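Local coordinates for protein putative malic enzyme ((S)-malate:NAD+ oxidoreductase (decarboxylating)) (Streptococcus pyogenes, PDB 2A9F) that probably catalyses the NAD-dependent oxidative decarboxylation of (S)-malate with the help of a divalent metal ion such as magnesium or manganese, at residues T75-L80 against E86-V91; F176-L181 against R282-A287; I191-G196 against S202-L207. All coordinates share one frame; numbering follows the deposited sequence.

Contact 1 of 3, residues T75-L80 against E86-V91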
loop_
_atom_site.group_PDB
_atom_site.type_symbol
_atom_site.label_atom_id
_atom_site.label_comp_id
_atom_site.label_asym_id
_atom_site.label_seq_id
_atom_site.Cartn_x
_atom_site.Cartn_y
_atom_site.Cartn_z
ATOM N N THR A 75 13.676 10.342 -5.116
ATOM C CA THR A 75 14.798 11.283 -5.158
ATOM C C THR A 75 16.137 10.644 -5.508
ATOM O O THR A 75 17.061 11.344 -5.923
ATOM C CB THR A 75 14.966 12.011 -3.819
ATOM O OG1 THR A 75 15.309 11.062 -2.793
ATOM C CG2 THR A 75 13.665 12.726 -3.448
ATOM N N ALA A 76 16.236 9.324 -5.346
ATOM C CA ALA A 76 17.471 8.589 -5.624
ATOM C C ALA A 76 17.245 7.246 -6.324
ATOM O O ALA A 76 17.866 6.229 -5.989
ATOM C CB ALA A 76 18.243 8.371 -4.328
ATOM N N VAL A 77 16.362 7.248 -7.311
ATOM C CA VAL A 77 16.073 6.037 -8.057
ATOM C C VAL A 77 17.275 5.535 -8.869
ATOM O O VAL A 77 17.771 6.228 -9.755
ATOM C CB VAL A 77 14.896 6.262 -9.016
ATOM C CG1 VAL A 77 14.503 4.938 -9.666
ATOM C CG2 VAL A 77 13.732 6.893 -8.265
ATOM N N LEU A 78 17.724 4.323 -8.552
ATOM C CA LEU A 78 18.845 3.669 -9.232
ATOM C C LEU A 78 20.085 4.544 -9.509
ATOM O O LEU A 78 20.689 5.101 -8.592
ATOM C CB LEU A 78 18.341 3.037 -10.547
ATOM C CG LEU A 78 17.771 1.613 -10.567
ATOM C CD1 LEU A 78 17.057 1.311 -9.279
ATOM C CD2 LEU A 78 16.816 1.462 -11.759
ATOM N N GLY A 79 20.466 4.628 -10.781
ATOM C CA GLY A 79 21.618 5.410 -11.183
ATOM C C GLY A 79 21.166 6.646 -11.929
ATOM O O GLY A 79 21.949 7.306 -12.608
ATOM N N LEU A 80 19.879 6.943 -11.812
ATOM C CA LEU A 80 19.295 8.115 -12.437
ATOM C C LEU A 80 19.359 9.194 -11.356
ATOM O O LEU A 80 20.392 9.337 -10.698
ATOM C CB LEU A 80 17.850 7.812 -12.835
ATOM C CG LEU A 80 17.702 6.584 -13.747
ATOM C CD1 LEU A 80 16.234 6.256 -13.942
ATOM C CD2 LEU A 80 18.373 6.852 -15.098
ATOM N N GLU A 86 6.263 8.938 -9.372
ATOM C CA GLU A 86 5.717 8.125 -10.470
ATOM C C GLU A 86 6.801 7.390 -11.260
ATOM O O GLU A 86 6.694 6.183 -11.491
ATOM C CB GLU A 86 4.887 8.973 -11.445
ATOM C CG GLU A 86 3.594 9.507 -10.868
ATOM C CD GLU A 86 3.693 10.959 -10.437
ATOM O OE1 GLU A 86 4.762 11.361 -9.924
ATOM O OE2 GLU A 86 2.693 11.696 -10.600
ATOM N N ALA A 87 7.840 8.120 -11.668
ATOM C CA ALA A 87 8.948 7.537 -12.431
ATOM C C ALA A 87 9.680 6.454 -11.637
ATOM O O ALA A 87 10.320 5.576 -12.215
ATOM C CB ALA A 87 9.932 8.627 -12.848
ATOM N N ALA A 88 9.573 6.515 -10.316
ATOM C CA ALA A 88 10.226 5.539 -9.461
ATOM C C ALA A 88 9.447 4.209 -9.384
ATOM O O ALA A 88 10.046 3.133 -9.287
ATOM C CB ALA A 88 10.394 6.116 -8.057
ATOM N N MET A 89 8.121 4.297 -9.449
ATOM C CA MET A 89 7.249 3.138 -9.330
ATOM C C MET A 89 7.736 1.855 -10.029
ATOM O O MET A 89 7.748 0.786 -9.412
ATOM C CB MET A 89 5.831 3.512 -9.778
ATOM C CG MET A 89 4.716 2.701 -9.101
ATOM S SD MET A 89 4.347 3.059 -7.363
ATOM C CE MET A 89 5.815 2.769 -6.602
ATOM N N PRO A 90 8.166 1.944 -11.308
ATOM C CA PRO A 90 8.647 0.747 -12.014
ATOM C C PRO A 90 9.708 0.011 -11.200
ATOM O O PRO A 90 9.726 -1.218 -11.159
ATOM C CB PRO A 90 9.219 1.313 -13.314
ATOM C CG PRO A 90 8.365 2.477 -13.553
ATOM C CD PRO A 90 8.243 3.118 -12.191
ATOM N N VAL A 91 10.586 0.769 -10.550
ATOM C CA VAL A 91 11.649 0.181 -9.746
ATOM C C VAL A 91 11.145 -0.379 -8.408
ATOM O O VAL A 91 11.574 -1.446 -7.972
ATOM C CB VAL A 91 12.765 1.211 -9.476
ATOM C CG1 VAL A 91 13.819 0.622 -8.549
ATOM C CG2 VAL A 91 13.393 1.633 -10.786
#

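Contact 2 of 3, residues F176-L181 against R282-A287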
loop_
_atom_site.group_PDB
_atom_site.type_symbol
_atom_site.label_atom_id
_atom_site.label_comp_id
_atom_site.label_asym_id
_atom_site.label_seq_id
_atom_site.Cartn_x
_atom_site.Cartn_y
_atom_site.Cartn_z
ATOM N N PHE A 176 33.717 -13.046 4.830
ATOM C CA PHE A 176 33.711 -14.295 5.587
ATOM C C PHE A 176 34.274 -15.378 4.659
ATOM O O PHE A 176 35.102 -16.213 5.056
ATOM C CB PHE A 176 32.293 -14.675 5.995
ATOM C CG PHE A 176 31.747 -13.870 7.128
ATOM C CD1 PHE A 176 30.391 -13.555 7.176
ATOM C CD2 PHE A 176 32.572 -13.445 8.164
ATOM C CE1 PHE A 176 29.859 -12.826 8.238
ATOM C CE2 PHE A 176 32.054 -12.712 9.236
ATOM C CZ PHE A 176 30.695 -12.401 9.272
ATOM N N ASN A 177 33.823 -15.343 3.411
ATOM C CA ASN A 177 34.290 -16.301 2.434
ATOM C C ASN A 177 35.688 -15.953 1.967
ATOM O O ASN A 177 36.445 -16.821 1.541
ATOM C CB ASN A 177 33.324 -16.369 1.253
ATOM C CG ASN A 177 32.182 -17.320 1.507
ATOM O OD1 ASN A 177 32.157 -18.011 2.528
ATOM N ND2 ASN A 177 31.231 -17.369 0.584
ATOM N N SER A 178 36.035 -14.677 2.040
ATOM C CA SER A 178 37.366 -14.265 1.646
ATOM C C SER A 178 38.375 -14.698 2.700
ATOM O O SER A 178 39.487 -15.082 2.366
ATOM C CB SER A 178 37.416 -12.760 1.432
ATOM O OG SER A 178 37.040 -12.476 0.098
ATOM N N LEU A 179 37.977 -14.642 3.966
ATOM C CA LEU A 179 38.834 -15.051 5.069
ATOM C C LEU A 179 39.292 -16.479 4.801
ATOM O O LEU A 179 40.492 -16.770 4.750
ATOM C CB LEU A 179 38.051 -15.010 6.382
ATOM C CG LEU A 179 37.384 -13.686 6.772
ATOM C CD1 LEU A 179 36.673 -13.836 8.106
ATOM C CD2 LEU A 179 38.442 -12.592 6.866
ATOM N N LYS A 180 38.310 -17.359 4.611
ATOM C CA LYS A 180 38.536 -18.777 4.342
ATOM C C LYS A 180 39.665 -19.116 3.369
ATOM O O LYS A 180 40.597 -19.843 3.733
ATOM C CB LYS A 180 37.246 -19.418 3.829
ATOM C CG LYS A 180 36.143 -19.517 4.853
ATOM C CD LYS A 180 36.544 -20.402 6.021
ATOM C CE LYS A 180 35.341 -20.725 6.900
ATOM N NZ LYS A 180 34.284 -21.513 6.175
ATOM N N LEU A 181 39.583 -18.606 2.139
ATOM C CA LEU A 181 40.598 -18.915 1.135
ATOM C C LEU A 181 41.887 -18.122 1.252
ATOM O O LEU A 181 42.616 -17.957 0.274
ATOM C CB LEU A 181 40.025 -18.777 -0.282
ATOM C CG LEU A 181 39.593 -17.432 -0.861
ATOM C CD1 LEU A 181 38.966 -17.636 -2.249
ATOM C CD2 LEU A 181 38.602 -16.785 0.072
ATOM N N ARG A 282 47.853 -11.489 0.388
ATOM C CA ARG A 282 46.713 -11.784 -0.499
ATOM C C ARG A 282 45.693 -10.658 -0.283
ATOM O O ARG A 282 44.725 -10.796 0.474
ATOM C CB ARG A 282 46.081 -13.134 -0.133
ATOM C CG ARG A 282 47.086 -14.244 0.158
ATOM C CD ARG A 282 47.543 -15.002 -1.081
ATOM N NE ARG A 282 46.982 -16.351 -1.114
ATOM C CZ ARG A 282 47.373 -17.304 -1.954
ATOM N NH1 ARG A 282 48.334 -17.056 -2.835
ATOM N NH2 ARG A 282 46.798 -18.501 -1.917
ATOM N N PRO A 283 45.910 -9.520 -0.948
ATOM C CA PRO A 283 45.030 -8.359 -0.830
ATOM C C PRO A 283 43.644 -8.476 -1.462
ATOM O O PRO A 283 43.508 -8.626 -2.675
ATOM C CB PRO A 283 45.863 -7.249 -1.462
ATOM C CG PRO A 283 46.572 -7.971 -2.556
ATOM C CD PRO A 283 47.018 -9.244 -1.881
ATOM N N VAL A 284 42.617 -8.414 -0.623
ATOM C CA VAL A 284 41.242 -8.462 -1.096
ATOM C C VAL A 284 40.881 -6.996 -1.336
ATOM O O VAL A 284 41.519 -6.108 -0.774
ATOM C CB VAL A 284 40.294 -9.074 -0.033
ATOM C CG1 VAL A 284 38.876 -9.128 -0.563
ATOM C CG2 VAL A 284 40.763 -10.463 0.341
ATOM N N ILE A 285 39.874 -6.748 -2.168
ATOM C CA ILE A 285 39.453 -5.390 -2.494
ATOM C C ILE A 285 37.971 -5.321 -2.854
ATOM O O ILE A 285 37.502 -6.056 -3.720
ATOM C CB ILE A 285 40.274 -4.848 -3.686
ATOM C CG1 ILE A 285 41.697 -4.511 -3.224
ATOM C CG2 ILE A 285 39.569 -3.646 -4.312
ATOM C CD1 ILE A 285 42.596 -3.996 -4.326
ATOM N N PHE A 286 37.236 -4.432 -2.198
ATOM C CA PHE A 286 35.811 -4.281 -2.486
ATOM C C PHE A 286 35.483 -2.857 -2.881
ATOM O O PHE A 286 35.156 -2.032 -2.044
ATOM C CB PHE A 286 34.979 -4.716 -1.278
ATOM C CG PHE A 286 35.009 -6.191 -1.049
ATOM C CD1 PHE A 286 34.395 -7.054 -1.946
ATOM C CD2 PHE A 286 35.723 -6.731 0.011
ATOM C CE1 PHE A 286 34.500 -8.435 -1.793
ATOM C CE2 PHE A 286 35.833 -8.112 0.172
ATOM C CZ PHE A 286 35.224 -8.966 -0.730
ATOM N N ALA A 287 35.595 -2.571 -4.169
ATOM C CA ALA A 287 35.312 -1.240 -4.670
ATOM C C ALA A 287 33.826 -1.167 -4.965
ATOM O O ALA A 287 33.391 -1.467 -6.076
ATOM C CB ALA A 287 36.114 -0.979 -5.918
#

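Contact 3 of 3, residues I191-G196 against S202-L207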
loop_
_atom_site.group_PDB
_atom_site.type_symbol
_atom_site.label_atom_id
_atom_site.label_comp_id
_atom_site.label_asym_id
_atom_site.label_seq_id
_atom_site.Cartn_x
_atom_site.Cartn_y
_atom_site.Cartn_z
ATOM N N ILE A 191 41.907 -4.364 8.357
ATOM C CA ILE A 191 40.859 -3.880 7.466
ATOM C C ILE A 191 40.790 -2.352 7.354
ATOM O O ILE A 191 40.578 -1.655 8.355
ATOM C CB ILE A 191 39.490 -4.410 7.965
ATOM C CG1 ILE A 191 39.540 -5.933 8.099
ATOM C CG2 ILE A 191 38.388 -3.979 7.034
ATOM C CD1 ILE A 191 38.281 -6.553 8.666
ATOM N N VAL A 192 40.957 -1.845 6.130
ATOM C CA VAL A 192 40.896 -0.406 5.858
ATOM C C VAL A 192 39.577 -0.018 5.178
ATOM O O VAL A 192 39.296 -0.487 4.082
ATOM C CB VAL A 192 42.037 0.041 4.915
ATOM C CG1 VAL A 192 41.791 1.479 4.463
ATOM C CG2 VAL A 192 43.381 -0.065 5.612
ATOM N N VAL A 193 38.783 0.840 5.814
ATOM C CA VAL A 193 37.509 1.283 5.237
ATOM C C VAL A 193 37.551 2.744 4.759
ATOM O O VAL A 193 37.768 3.662 5.543
ATOM C CB VAL A 193 36.343 1.148 6.257
ATOM C CG1 VAL A 193 35.075 1.785 5.692
ATOM C CG2 VAL A 193 36.092 -0.317 6.569
ATOM N N ASN A 194 37.335 2.962 3.469
ATOM C CA ASN A 194 37.348 4.320 2.938
ATOM C C ASN A 194 35.938 4.894 2.921
ATOM O O ASN A 194 35.119 4.522 2.094
ATOM C CB ASN A 194 37.927 4.337 1.525
ATOM C CG ASN A 194 38.448 5.701 1.126
ATOM O OD1 ASN A 194 38.158 6.192 0.038
ATOM N ND2 ASN A 194 39.232 6.321 2.006
ATOM N N GLY A 195 35.660 5.793 3.856
ATOM C CA GLY A 195 34.349 6.410 3.922
ATOM C C GLY A 195 34.015 6.885 5.323
ATOM O O GLY A 195 33.722 6.081 6.207
ATOM N N GLY A 196 34.059 8.197 5.530
ATOM C CA GLY A 196 33.764 8.747 6.845
ATOM C C GLY A 196 32.275 8.891 7.051
ATOM O O GLY A 196 31.806 8.980 8.182
ATOM N N SER A 202 28.767 2.578 9.384
ATOM C CA SER A 202 27.943 1.418 9.692
ATOM C C SER A 202 28.748 0.160 9.420
ATOM O O SER A 202 28.954 -0.645 10.330
ATOM C CB SER A 202 26.637 1.423 8.878
ATOM O OG SER A 202 26.872 1.425 7.486
ATOM N N ILE A 203 29.221 -0.000 8.182
ATOM C CA ILE A 203 30.020 -1.173 7.834
ATOM C C ILE A 203 31.048 -1.431 8.937
ATOM O O ILE A 203 31.239 -2.568 9.380
ATOM C CB ILE A 203 30.787 -0.991 6.486
ATOM C CG1 ILE A 203 29.859 -1.251 5.296
ATOM C CG2 ILE A 203 31.957 -1.982 6.405
ATOM C CD1 ILE A 203 28.718 -0.247 5.135
ATOM N N THR A 204 31.694 -0.358 9.378
ATOM C CA THR A 204 32.708 -0.449 10.413
ATOM C C THR A 204 32.119 -1.010 11.708
ATOM O O THR A 204 32.701 -1.923 12.303
ATOM C CB THR A 204 33.383 0.936 10.664
ATOM O OG1 THR A 204 33.919 1.428 9.427
ATOM C CG2 THR A 204 34.525 0.815 11.680
ATOM N N ARG A 205 30.976 -0.484 12.146
ATOM C CA ARG A 205 30.365 -1.008 13.368
ATOM C C ARG A 205 30.081 -2.488 13.168
ATOM O O ARG A 205 30.364 -3.316 14.039
ATOM C CB ARG A 205 29.054 -0.298 13.701
ATOM C CG ARG A 205 29.206 1.030 14.406
ATOM C CD ARG A 205 29.996 1.986 13.555
ATOM N NE ARG A 205 29.934 3.356 14.055
ATOM C CZ ARG A 205 28.871 4.146 13.938
ATOM N NH1 ARG A 205 27.771 3.703 13.332
ATOM N NH2 ARG A 205 28.917 5.381 14.421
ATOM N N LYS A 206 29.524 -2.817 12.008
ATOM C CA LYS A 206 29.217 -4.201 11.695
ATOM C C LYS A 206 30.468 -5.058 11.778
ATOM O O LYS A 206 30.459 -6.099 12.436
ATOM C CB LYS A 206 28.585 -4.308 10.308
ATOM C CG LYS A 206 27.151 -3.818 10.274
ATOM C CD LYS A 206 26.595 -3.817 8.865
ATOM C CE LYS A 206 25.222 -3.183 8.854
ATOM N NZ LYS A 206 25.252 -1.824 9.477
ATOM N N LEU A 207 31.542 -4.627 11.122
ATOM C CA LEU A 207 32.798 -5.379 11.170
ATOM C C LEU A 207 33.276 -5.668 12.603
ATOM O O LEU A 207 33.638 -6.791 12.936
ATOM C CB LEU A 207 33.893 -4.624 10.443
ATOM C CG LEU A 207 34.058 -4.928 8.969
ATOM C CD1 LEU A 207 35.120 -4.003 8.403
ATOM C CD2 LEU A 207 34.456 -6.385 8.786
#

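Contact 1 of 3, residues T75-L80 against E86-V91
Only aliphatic groups meet where Val77 and Leu78 pack on Ala88 and Val91, so branched methyl ends take the place of flat faces. Val77 straddles the helix surface with its two methyls. CG2 of Val77 rests on CB of Ala88 at 3.4 Å, while CG1 of Val77 lies 3.7 Å from CG2 of Val91. The side chains of the two valines run alongside one another, pointing opposite ways. With chi1 of Val77 at -173°, CG1 lies opposite the backbone N and falls to Val91, which leaves CG2, beside that N, for Ala88. Leu78 instead meets Val91 tip to tip: CD1 of Leu78 stands 3.4 Å from CG1 of Val91, and CD2 of Leu78 is 3.6 Å from Val91 CG2. The fork of the leucine thus engages both methyls of one valine. A type II' turn, closed by Leu80 N on Val77 O at 3.0 Å, sets the two loop side chains against helix 85-102. Val91 also touches Ser48 of the second subunit, so this apolar patch adjoins the dimer interface. Leu78 N donates to OD2 of Asp138, a magnesium ligand, and the nearest side-chain atom of Leu78 is about 5 Å from the magnesium ion. With its apolar end against the helix, Leu78 is placed to border the metal site and, through its N-H, probably steadies the carboxylate of Asp138.

Contact 2 of 3, residues F176-L181 against R282-A287
Ser178 points its hydroxyl from the helix into the notch between Val284 and Phe286, two residues apart on strand 284-287 and both directed toward the helix. OG of Ser178 is 3.9 Å from CG1 of Val284. It reaches the Phe286 ring at the edge, near the ring plane, where CZ is 4.0 Å from Ser178 OG, so within these segments the ring turns its edge, not a face, to the serine oxygen. Val284 turns CG1 to the helix with this methyl anti to the backbone N (chi1 -179°). These are van der Waals approaches, and the polar need of the buried hydroxyl is met within its own helix: Ser178 OG is hydrogen-bonded to the carbonyl O of Ala174, one turn back, with OG on the N side of the residue (chi1 -87°). The pairing is the helix-on-sheet layer of a Rossmann-type domain, in which the C-terminal end of helix 162-180 lies over an inner strand of the sheet, the CA atoms of Ser178 and Val284 being 7.5 Å apart. Ile307, from the neighbouring strand 307-310, touches Ser178, Val284 and Leu181 and so extends the apolar floor beneath the helix end. Phe176 and Asn177 of the same helix also touch helix 342-354, and Asn177 ND2 is hydrogen-bonded to the carbonyl O of Thr363.

Contact 3 of 3, residues I191-G196 against S202-L207
The first beta-strand of a Rossmann-type nucleotide-binding unit and the helix that follows it pack together here, Ile191 and Val193 of the strand meeting Ile203, Thr204 and Leu207 of the helix. Strand 190-194, helix 198-210 and strand 214-219 form one beta-alpha-beta crossover, and the turn between the first two carries Gly195 of a GxGxxG-like sequence, consistent with the NAD-binding loop of the family. Gly195 has a backbone conformation (phi 154°) in which a side chain would be pressed on the carbonyl O of Asn194, which accounts for glycine here. The axes of strand 191-194 and helix 202-207 run nearly antiparallel, at 159°, and approach to 9.7 Å, a distance bridged by the side chains of alternate strand residues. The ends of Ile191 and Leu207 meet head on: chi1 of -54° sets CG2 of Ile191 opposite the backbone N, where it is 3.5 Å from CD1 of Leu207, and CD1 of Ile191 lies 3.8 Å from Leu207 CD2. Two residues on, Val193 makes longer approaches to more residues, its CG2 4.2 Å from CD1 of Leu207 and 4.5 Å from Ile203 CG2. Leu207 also rests on Leu172 and Ile175 of helix 162-180, which places it between the strand and a second helix. Thr204 lies across Val193 at a slant, and its side chain also packs on Val215 and Val217 of the next strand. Its hydroxyl, buried among these aliphatic groups, is hydrogen-bonded to the carbonyl O of Gly200, while the same OG1 of Thr204 sits 3.9 Å from CG1 of Val193.

Overall arrangement
From the N terminus, contact 1 closes first: a short loop between strand 67-72 and helix 85-102 folds back on that helix in the N-terminal domain, beside the magnesium site. Contacts 2 and 3 belong to the NAD-binding domain. Helix 162-180 opens contact 2, which closes only about a hundred residues later at strand 284-287. Contact 3 is nested inside that long loop and is itself local, joining strand 190-194, the next strand after helix 162-180, to the helix that follows it. Both lay a helix on one mixed sheet, their centres 15 Å apart. Contact 1 stands apart, its centre 32 Å from that of contact 2 and 28 Å from that of contact 3.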